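Local coordinates for autophagy-related protein 9 (Schizosaccharomyces pombe, PDB 7D0I) that scrambles phospholipids between membrane leaflets as a homotrimer with a central pore, helping to supply membrane for the growing autophagosome, at residues A[188-193]-A[283-288]; A[403-408]-A[628-633]; A[414-419]-A[620-625]. The protein carries 1 engineered substitution. All coordinates share one frame; numbering follows the deposited sequence.

Interaction 1: residues A[188-193]-A[283-288]; sequences QQVYTY and REFYIH
Tyr193 holds its CG anti to the backbone N (chi1 -173°), which swings its ring across to the second helix, while the Tyr286 ring reaches back the other way, so the two rings pass each other head to tail. The setting is a nearly perpendicular helix-helix packing: 188-193 belongs to the short helix 183-195, probably on the cytoplasmic side, and 283-288 to the far end of the long helix 253-289, whose first half spans the membrane. The segment axes cross at -79° and come no closer than 11.0 Å, so large side chains have to fill the gap.

The two tyrosines do most of that. Tyr193 CD2 sits over one face of the Tyr286 ring, toward its rim, 3.4 Å from Tyr286 CD2. The planes are inclined at 41°, so the two rings meet obliquely. At the far end of its ring Tyr286 makes the one hydrogen bond between the segments, its OH donating to Val190 O at 2.8 Å. The hydroxyl approaches from above the carbonyl plane, and the bond ties the buried phenol to the backbone of the other helix.

Val190 flanks the same ring. Its CG1, anti to the backbone N, lies 4.0 Å from Tyr286 CZ, and its CG2 turns instead to Phe285, 4.1 Å from CE1 of that ring. Phe285 also meets Phe186 and Trp177 edge-to-face, extending the aromatic cluster.

Arg283 runs side by side with Tyr193, then carries its guanidinium away to a salt bridge with Glu284. Tyr193 OH, weakly hydrogen-bonded with the backbone N of Leu199, ends beside the aliphatic base of that arginine, 3.2 Å from Arg283 CB.

Interaction 2: residues A[403-408]-A[628-633]; sequences SRKRLS and CSQDIV
The hydrogen bonds centre on the amide of Gln630. Its CG lies anti to the backbone N (chi1 -172°) and the chain then bends at chi2 (69°), which lays the amide across to the other helix. NE2 donates to Arg404 O over 2.9 Å in a fairly straight bond, the carbonyl oxygen lying close to the plane of the amide. On the other branch Gln630 OE1 accepts from Ser408 OG at 2.6 Å, the hydroxyl standing well above the carbonyl plane. NE2 is also bonded to Asp634 OD1; with OE1 held by Ser408, both ends of the amide are engaged, which would hold its rotation.

Among the charged groups, the Arg404 chain, bent at chi3, lies roughly perpendicular to that of Gln630, and its NH2 goes on to a salt bridge with Asp634. That aspartate thus serves both the arginine and the glutamine. Ser629 OG, near the carbonyl of Ser408, finds its hydrogen bonds with Arg412 and Pro626 O.

Apolar packing rests on Val633. Its CG2 lies 3.8 Å from Ser408 CA, and its CG1 is 4.3 Å from Leu407 CB.

Taken together this is an oblique helix-helix packing, nearer antiparallel than parallel, in which the opening turns of two short helices, 404-410 and 629-638, on what is probably the cytoplasmic side, are joined by a glutamine amide bridging a backbone carbonyl and a serine, with Val633 beside it.

Interaction 3: residues A[414-419]-A[620-625]; sequences RFIVAG and LLFFTF
The segment axes run 140° apart, roughly antiparallel, and come within 8.1 Å, with Gly419 CA and Leu621 CA only 5.1 Å from each other. The helix of 620-625 widens into a pi-type turn, in which Phe625 N bonds to Leu620 O at 2.9 Å.

Gly419 is where the backbones close up. Its CA lies over the face of the Phe622 ring, 4.0 Å from the ring centroid, a CH-pi contact; a CB on this residue would run into Phe622 CE1. Leu621, one residue before Phe622 in the chain, packs its CB against Gly419 CA. Ile416 reaches Phe622 differently, its CD1 lying in the plane of the ring at the edge, 3.8 Å from Phe622 CD1.

Phe415 fills the other end of the contact. With CG anti to the carbonyl carbon (chi1 -74°), its ring presents a face to Phe625 CB, which stands 3.8 Å from the Phe415 ring centroid in a second CH-pi contact. The Phe625 ring itself is turned obliquely to it. Phe415 CD1 meets Leu621 CD2 at 4.1 Å. An alanine in place of Phe415 would remove the ring and would probably loosen the packing around Leu621 and Phe625.

Helix 373-382 backs this pair of helices: its Cys382 touches Phe415 and Ala418, and its Asn378 touches Leu621. Further along helix 412-425, Asn422 bonds to Ala418 O; both asparagines line a pocket holding lauryl maltose neopentyl glycol, so helices 373-382 and 412-425 each contribute to it.

In the fold
From the N terminus, interaction 1 comes first: it closes a loop of 89 residues that includes helix 198-223 and the first part of helix 253-289, and it is finished before the others begin. Interaction 2 opens at 403-408 and interaction 3 at 414-419; the latter closes first, at 620-625, so it lies within the longer loop that 628-633 completes. Between them they return the chain to the consecutive helices 404-410 and 412-425 after the excursion through helices 496-520 and 538-555. Interactions 2 and 3 are adjoining, with Ile632 and Ser629 packing on Phe415. Interaction 1 stands apart, its nearest atoms about 16 Å from interaction 3.

Interaction 1: residues A[188-193]-A[283-288]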
# COMPACT_ATOMS: atom_id res chain seq x y z
N GLN A 188 -20.89 -32.78 13.50
CA GLN A 188 -21.00 -32.20 14.83
C GLN A 188 -20.20 -32.99 15.84
O GLN A 188 -19.61 -32.42 16.76
CB GLN A 188 -22.46 -32.12 15.27
CG GLN A 188 -23.30 -31.19 14.44
CD GLN A 188 -24.70 -31.06 14.98
OE1 GLN A 188 -24.95 -31.31 16.16
NE2 GLN A 188 -25.64 -30.67 14.12
N GLN A 189 -20.15 -34.31 15.69
CA GLN A 189 -19.36 -35.12 16.62
C GLN A 189 -17.87 -34.94 16.38
O GLN A 189 -17.09 -34.90 17.33
CB GLN A 189 -19.76 -36.58 16.51
CG GLN A 189 -21.09 -36.89 17.13
CD GLN A 189 -21.48 -38.33 16.93
OE1 GLN A 189 -20.65 -39.16 16.54
NE2 GLN A 189 -22.73 -38.65 17.19
N VAL A 190 -17.47 -34.85 15.12
CA VAL A 190 -16.08 -34.50 14.82
C VAL A 190 -15.71 -33.19 15.49
O VAL A 190 -14.65 -33.07 16.12
CB VAL A 190 -15.87 -34.43 13.30
CG1 VAL A 190 -14.58 -33.73 12.98
CG2 VAL A 190 -15.85 -35.81 12.71
N TYR A 191 -16.59 -32.20 15.41
CA TYR A 191 -16.28 -30.89 15.98
C TYR A 191 -16.24 -30.93 17.49
O TYR A 191 -15.36 -30.32 18.10
CB TYR A 191 -17.28 -29.85 15.51
CG TYR A 191 -17.00 -28.49 16.07
CD1 TYR A 191 -15.94 -27.75 15.60
CD2 TYR A 191 -17.77 -27.96 17.07
CE1 TYR A 191 -15.66 -26.52 16.12
CE2 TYR A 191 -17.50 -26.73 17.59
CZ TYR A 191 -16.44 -26.02 17.11
OH TYR A 191 -16.16 -24.79 17.62
N THR A 192 -17.17 -31.63 18.13
CA THR A 192 -17.14 -31.68 19.59
C THR A 192 -16.04 -32.58 20.12
O THR A 192 -15.65 -32.44 21.28
CB THR A 192 -18.47 -32.13 20.15
OG1 THR A 192 -18.72 -33.48 19.76
CG2 THR A 192 -19.57 -31.24 19.65
N TYR A 193 -15.53 -33.50 19.31
CA TYR A 193 -14.32 -34.21 19.70
C TYR A 193 -13.10 -33.32 19.55
O TYR A 193 -12.15 -33.46 20.31
CB TYR A 193 -14.16 -35.48 18.87
CG TYR A 193 -13.02 -36.35 19.34
CD1 TYR A 193 -13.21 -37.29 20.33
CD2 TYR A 193 -11.76 -36.23 18.78
CE1 TYR A 193 -12.18 -38.08 20.76
CE2 TYR A 193 -10.73 -37.01 19.20
CZ TYR A 193 -10.94 -37.94 20.19
OH TYR A 193 -9.90 -38.73 20.61
N ARG A 283 -12.39 -41.26 18.20
CA ARG A 283 -10.94 -41.25 18.39
C ARG A 283 -10.26 -42.09 17.33
O ARG A 283 -9.20 -41.71 16.80
CB ARG A 283 -10.59 -41.76 19.78
CG ARG A 283 -9.11 -41.97 19.98
CD ARG A 283 -8.82 -42.54 21.36
NE ARG A 283 -7.42 -42.89 21.51
CZ ARG A 283 -6.90 -44.05 21.12
NH1 ARG A 283 -7.68 -44.97 20.55
NH2 ARG A 283 -5.61 -44.30 21.29
N GLU A 284 -10.83 -43.25 17.00
CA GLU A 284 -10.28 -44.06 15.92
C GLU A 284 -10.34 -43.32 14.60
O GLU A 284 -9.37 -43.31 13.83
CB GLU A 284 -11.02 -45.39 15.82
CG GLU A 284 -10.72 -46.34 16.96
CD GLU A 284 -9.25 -46.71 17.05
OE1 GLU A 284 -8.59 -46.77 15.99
OE2 GLU A 284 -8.77 -46.96 18.17
N PHE A 285 -11.47 -42.67 14.30
CA PHE A 285 -11.56 -41.90 13.07
C PHE A 285 -10.54 -40.78 13.03
O PHE A 285 -10.05 -40.42 11.96
CB PHE A 285 -12.97 -41.32 12.90
CG PHE A 285 -13.11 -40.43 11.71
CD1 PHE A 285 -13.00 -39.06 11.84
CD2 PHE A 285 -13.35 -40.96 10.46
CE1 PHE A 285 -13.13 -38.24 10.74
CE2 PHE A 285 -13.48 -40.14 9.36
CZ PHE A 285 -13.37 -38.78 9.50
N TYR A 286 -10.20 -40.20 14.18
CA TYR A 286 -9.23 -39.12 14.21
C TYR A 286 -7.82 -39.64 13.97
O TYR A 286 -7.06 -39.07 13.18
CB TYR A 286 -9.31 -38.36 15.53
CG TYR A 286 -10.04 -37.05 15.44
CD1 TYR A 286 -9.35 -35.86 15.30
CD2 TYR A 286 -11.42 -37.00 15.47
CE1 TYR A 286 -10.01 -34.67 15.21
CE2 TYR A 286 -12.08 -35.82 15.38
CZ TYR A 286 -11.38 -34.66 15.25
OH TYR A 286 -12.05 -33.47 15.15
N ILE A 287 -7.46 -40.73 14.65
CA ILE A 287 -6.09 -41.24 14.54
C ILE A 287 -5.86 -41.86 13.16
O ILE A 287 -4.88 -41.53 12.48
CB ILE A 287 -5.80 -42.25 15.66
CG1 ILE A 287 -5.96 -41.60 17.02
CG2 ILE A 287 -4.39 -42.78 15.51
CD1 ILE A 287 -5.69 -42.54 18.16
N HIS A 288 -6.75 -42.75 12.74
CA HIS A 288 -6.51 -43.51 11.51
C HIS A 288 -6.83 -42.69 10.27
O HIS A 288 -5.95 -42.42 9.45
CB HIS A 288 -7.33 -44.80 11.54
CG HIS A 288 -6.94 -45.74 12.64
ND1 HIS A 288 -5.82 -45.55 13.42
CD2 HIS A 288 -7.53 -46.87 13.10
CE1 HIS A 288 -5.73 -46.52 14.31
NE2 HIS A 288 -6.75 -47.33 14.14

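Interaction 2: residues A[403-408]-A[628-633]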
# COMPACT_ATOMS: atom_id res chain seq x y z
N SER A 403 -50.16 -26.26 6.35
CA SER A 403 -50.04 -26.90 7.65
C SER A 403 -49.61 -25.93 8.74
O SER A 403 -49.28 -26.36 9.84
CB SER A 403 -49.04 -28.06 7.57
OG SER A 403 -49.35 -29.06 8.53
N ARG A 404 -49.63 -24.62 8.46
CA ARG A 404 -49.18 -23.64 9.43
C ARG A 404 -50.09 -23.52 10.63
O ARG A 404 -49.71 -22.88 11.61
CB ARG A 404 -49.05 -22.27 8.77
CG ARG A 404 -50.36 -21.72 8.24
CD ARG A 404 -50.26 -20.25 7.91
NE ARG A 404 -50.29 -19.43 9.12
CZ ARG A 404 -49.97 -18.14 9.15
NH1 ARG A 404 -50.02 -17.47 10.29
NH2 ARG A 404 -49.59 -17.53 8.04
N LYS A 405 -51.29 -24.09 10.58
CA LYS A 405 -52.19 -24.05 11.72
C LYS A 405 -52.13 -25.30 12.58
O LYS A 405 -52.46 -25.24 13.76
CB LYS A 405 -53.64 -23.84 11.25
CG LYS A 405 -53.85 -22.60 10.41
CD LYS A 405 -53.60 -21.34 11.22
CE LYS A 405 -54.61 -21.19 12.34
NZ LYS A 405 -56.00 -21.08 11.83
N ARG A 406 -51.71 -26.43 12.01
CA ARG A 406 -51.55 -27.64 12.79
C ARG A 406 -50.25 -27.62 13.57
O ARG A 406 -50.22 -27.97 14.75
CB ARG A 406 -51.61 -28.87 11.88
CG ARG A 406 -51.36 -30.18 12.59
CD ARG A 406 -51.47 -31.34 11.63
NE ARG A 406 -50.60 -31.18 10.47
CZ ARG A 406 -49.39 -31.71 10.36
NH1 ARG A 406 -48.67 -31.51 9.27
NH2 ARG A 406 -48.90 -32.46 11.34
N LEU A 407 -49.16 -27.23 12.91
CA LEU A 407 -47.87 -27.17 13.58
C LEU A 407 -47.84 -26.09 14.66
O LEU A 407 -47.31 -26.31 15.75
CB LEU A 407 -46.76 -26.93 12.56
CG LEU A 407 -46.69 -27.96 11.44
CD1 LEU A 407 -45.64 -27.54 10.46
CD2 LEU A 407 -46.37 -29.32 12.00
N SER A 408 -48.42 -24.94 14.37
CA SER A 408 -48.47 -23.85 15.34
C SER A 408 -49.39 -24.11 16.47
O SER A 408 -49.59 -23.22 17.29
CB SER A 408 -48.87 -22.56 14.64
OG SER A 408 -49.64 -21.75 15.50
N CYS A 628 -46.09 -16.73 21.04
CA CYS A 628 -45.16 -16.54 19.94
C CYS A 628 -44.94 -17.82 19.14
O CYS A 628 -43.97 -17.90 18.38
CB CYS A 628 -43.82 -16.02 20.47
SG CYS A 628 -43.89 -14.38 21.19
N SER A 629 -45.81 -18.82 19.30
CA SER A 629 -45.60 -20.08 18.61
C SER A 629 -45.82 -19.93 17.11
O SER A 629 -44.98 -20.34 16.30
CB SER A 629 -46.51 -21.15 19.18
OG SER A 629 -47.86 -20.79 19.00
N GLN A 630 -46.95 -19.33 16.73
CA GLN A 630 -47.28 -19.16 15.32
C GLN A 630 -46.11 -18.56 14.55
O GLN A 630 -45.61 -19.15 13.59
CB GLN A 630 -48.52 -18.29 15.17
CG GLN A 630 -49.05 -18.21 13.76
CD GLN A 630 -49.64 -19.52 13.29
OE1 GLN A 630 -50.61 -20.02 13.87
NE2 GLN A 630 -49.06 -20.09 12.25
N ASP A 631 -45.65 -17.38 14.98
CA ASP A 631 -44.52 -16.72 14.34
C ASP A 631 -43.37 -17.68 14.12
O ASP A 631 -42.81 -17.75 13.02
CB ASP A 631 -44.05 -15.54 15.19
CG ASP A 631 -44.94 -14.34 15.06
OD1 ASP A 631 -45.67 -14.24 14.05
OD2 ASP A 631 -44.91 -13.48 15.97
N ILE A 632 -43.03 -18.46 15.15
CA ILE A 632 -41.90 -19.38 15.04
C ILE A 632 -42.08 -20.29 13.84
O ILE A 632 -41.19 -20.40 12.99
CB ILE A 632 -41.73 -20.18 16.34
CG1 ILE A 632 -41.22 -19.26 17.45
CG2 ILE A 632 -40.78 -21.32 16.13
CD1 ILE A 632 -41.36 -19.85 18.81
N VAL A 633 -43.25 -20.91 13.73
CA VAL A 633 -43.51 -21.77 12.58
C VAL A 633 -43.31 -21.00 11.29
O VAL A 633 -42.58 -21.44 10.39
CB VAL A 633 -44.93 -22.35 12.66
CG1 VAL A 633 -45.25 -23.12 11.41
CG2 VAL A 633 -45.05 -23.25 13.86

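Interaction 3: residues A[414-419]-A[620-625]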
# COMPACT_ATOMS: atom_id res chain seq x y z
N ARG A 414 -46.20 -28.40 23.28
CA ARG A 414 -44.85 -28.73 23.73
C ARG A 414 -44.33 -27.72 24.74
O ARG A 414 -43.69 -28.10 25.73
CB ARG A 414 -43.89 -28.79 22.55
CG ARG A 414 -44.25 -29.82 21.52
CD ARG A 414 -43.26 -29.81 20.39
NE ARG A 414 -41.94 -30.24 20.82
CZ ARG A 414 -41.55 -31.51 20.84
NH1 ARG A 414 -40.33 -31.82 21.24
NH2 ARG A 414 -42.38 -32.47 20.47
N PHE A 415 -44.57 -26.43 24.50
CA PHE A 415 -44.23 -25.41 25.48
C PHE A 415 -44.91 -25.68 26.81
O PHE A 415 -44.31 -25.48 27.87
CB PHE A 415 -44.61 -24.03 24.95
CG PHE A 415 -43.71 -23.52 23.87
CD1 PHE A 415 -42.38 -23.89 23.82
CD2 PHE A 415 -44.18 -22.66 22.91
CE1 PHE A 415 -41.55 -23.41 22.84
CE2 PHE A 415 -43.36 -22.18 21.92
CZ PHE A 415 -42.05 -22.56 21.88
N ILE A 416 -46.15 -26.16 26.77
CA ILE A 416 -46.88 -26.41 28.02
C ILE A 416 -46.27 -27.58 28.77
O ILE A 416 -46.09 -27.52 30.00
CB ILE A 416 -48.37 -26.62 27.73
CG1 ILE A 416 -48.99 -25.33 27.20
CG2 ILE A 416 -49.08 -27.09 28.97
CD1 ILE A 416 -48.81 -24.15 28.11
N VAL A 417 -45.93 -28.66 28.07
CA VAL A 417 -45.33 -29.82 28.72
C VAL A 417 -43.97 -29.46 29.30
O VAL A 417 -43.62 -29.88 30.41
CB VAL A 417 -45.24 -31.00 27.74
CG1 VAL A 417 -44.54 -32.17 28.39
CG2 VAL A 417 -46.61 -31.40 27.27
N ALA A 418 -43.18 -28.68 28.56
CA ALA A 418 -41.88 -28.28 29.08
C ALA A 418 -42.03 -27.36 30.28
O ALA A 418 -41.23 -27.43 31.22
CB ALA A 418 -41.06 -27.59 27.99
N GLY A 419 -43.03 -26.48 30.27
CA GLY A 419 -43.28 -25.67 31.45
C GLY A 419 -43.67 -26.50 32.65
O GLY A 419 -43.26 -26.21 33.77
N LEU A 620 -41.90 -17.97 31.15
CA LEU A 620 -41.79 -17.85 29.70
C LEU A 620 -42.52 -18.99 29.01
O LEU A 620 -43.36 -18.77 28.14
CB LEU A 620 -40.32 -17.83 29.29
CG LEU A 620 -39.48 -16.62 29.70
CD1 LEU A 620 -38.07 -16.81 29.21
CD2 LEU A 620 -40.06 -15.36 29.12
N LEU A 621 -42.21 -20.23 29.40
CA LEU A 621 -42.79 -21.39 28.73
C LEU A 621 -44.29 -21.48 28.90
O LEU A 621 -44.93 -22.26 28.18
CB LEU A 621 -42.14 -22.67 29.25
CG LEU A 621 -40.67 -22.84 28.90
CD1 LEU A 621 -40.03 -23.84 29.82
CD2 LEU A 621 -40.53 -23.29 27.47
N PHE A 622 -44.88 -20.73 29.83
CA PHE A 622 -46.33 -20.74 30.00
C PHE A 622 -47.02 -19.54 29.40
O PHE A 622 -48.17 -19.67 28.95
CB PHE A 622 -46.69 -20.82 31.48
CG PHE A 622 -46.58 -22.19 32.07
CD1 PHE A 622 -46.97 -23.29 31.35
CD2 PHE A 622 -46.08 -22.37 33.34
CE1 PHE A 622 -46.87 -24.55 31.89
CE2 PHE A 622 -45.97 -23.62 33.89
CZ PHE A 622 -46.37 -24.72 33.16
N PHE A 623 -46.39 -18.37 29.37
CA PHE A 623 -47.13 -17.17 29.02
C PHE A 623 -46.60 -16.43 27.80
O PHE A 623 -47.39 -15.94 27.01
CB PHE A 623 -47.15 -16.22 30.23
CG PHE A 623 -47.71 -16.85 31.47
CD1 PHE A 623 -46.88 -17.20 32.51
CD2 PHE A 623 -49.06 -17.12 31.58
CE1 PHE A 623 -47.39 -17.79 33.65
CE2 PHE A 623 -49.57 -17.71 32.71
CZ PHE A 623 -48.74 -18.04 33.75
N THR A 624 -45.28 -16.34 27.63
CA THR A 624 -44.76 -15.60 26.49
C THR A 624 -44.43 -16.48 25.29
O THR A 624 -44.54 -16.02 24.15
CB THR A 624 -43.50 -14.82 26.87
OG1 THR A 624 -42.41 -15.74 27.03
CG2 THR A 624 -43.72 -14.08 28.17
N PHE A 625 -44.04 -17.73 25.52
CA PHE A 625 -43.66 -18.58 24.39
C PHE A 625 -44.85 -19.06 23.59
O PHE A 625 -44.79 -19.01 22.35
CB PHE A 625 -42.80 -19.76 24.88
CG PHE A 625 -41.36 -19.41 25.09
CD1 PHE A 625 -40.89 -18.14 24.83
CD2 PHE A 625 -40.47 -20.36 25.55
CE1 PHE A 625 -39.57 -17.83 25.02
CE2 PHE A 625 -39.15 -20.05 25.74
CZ PHE A 625 -38.70 -18.78 25.48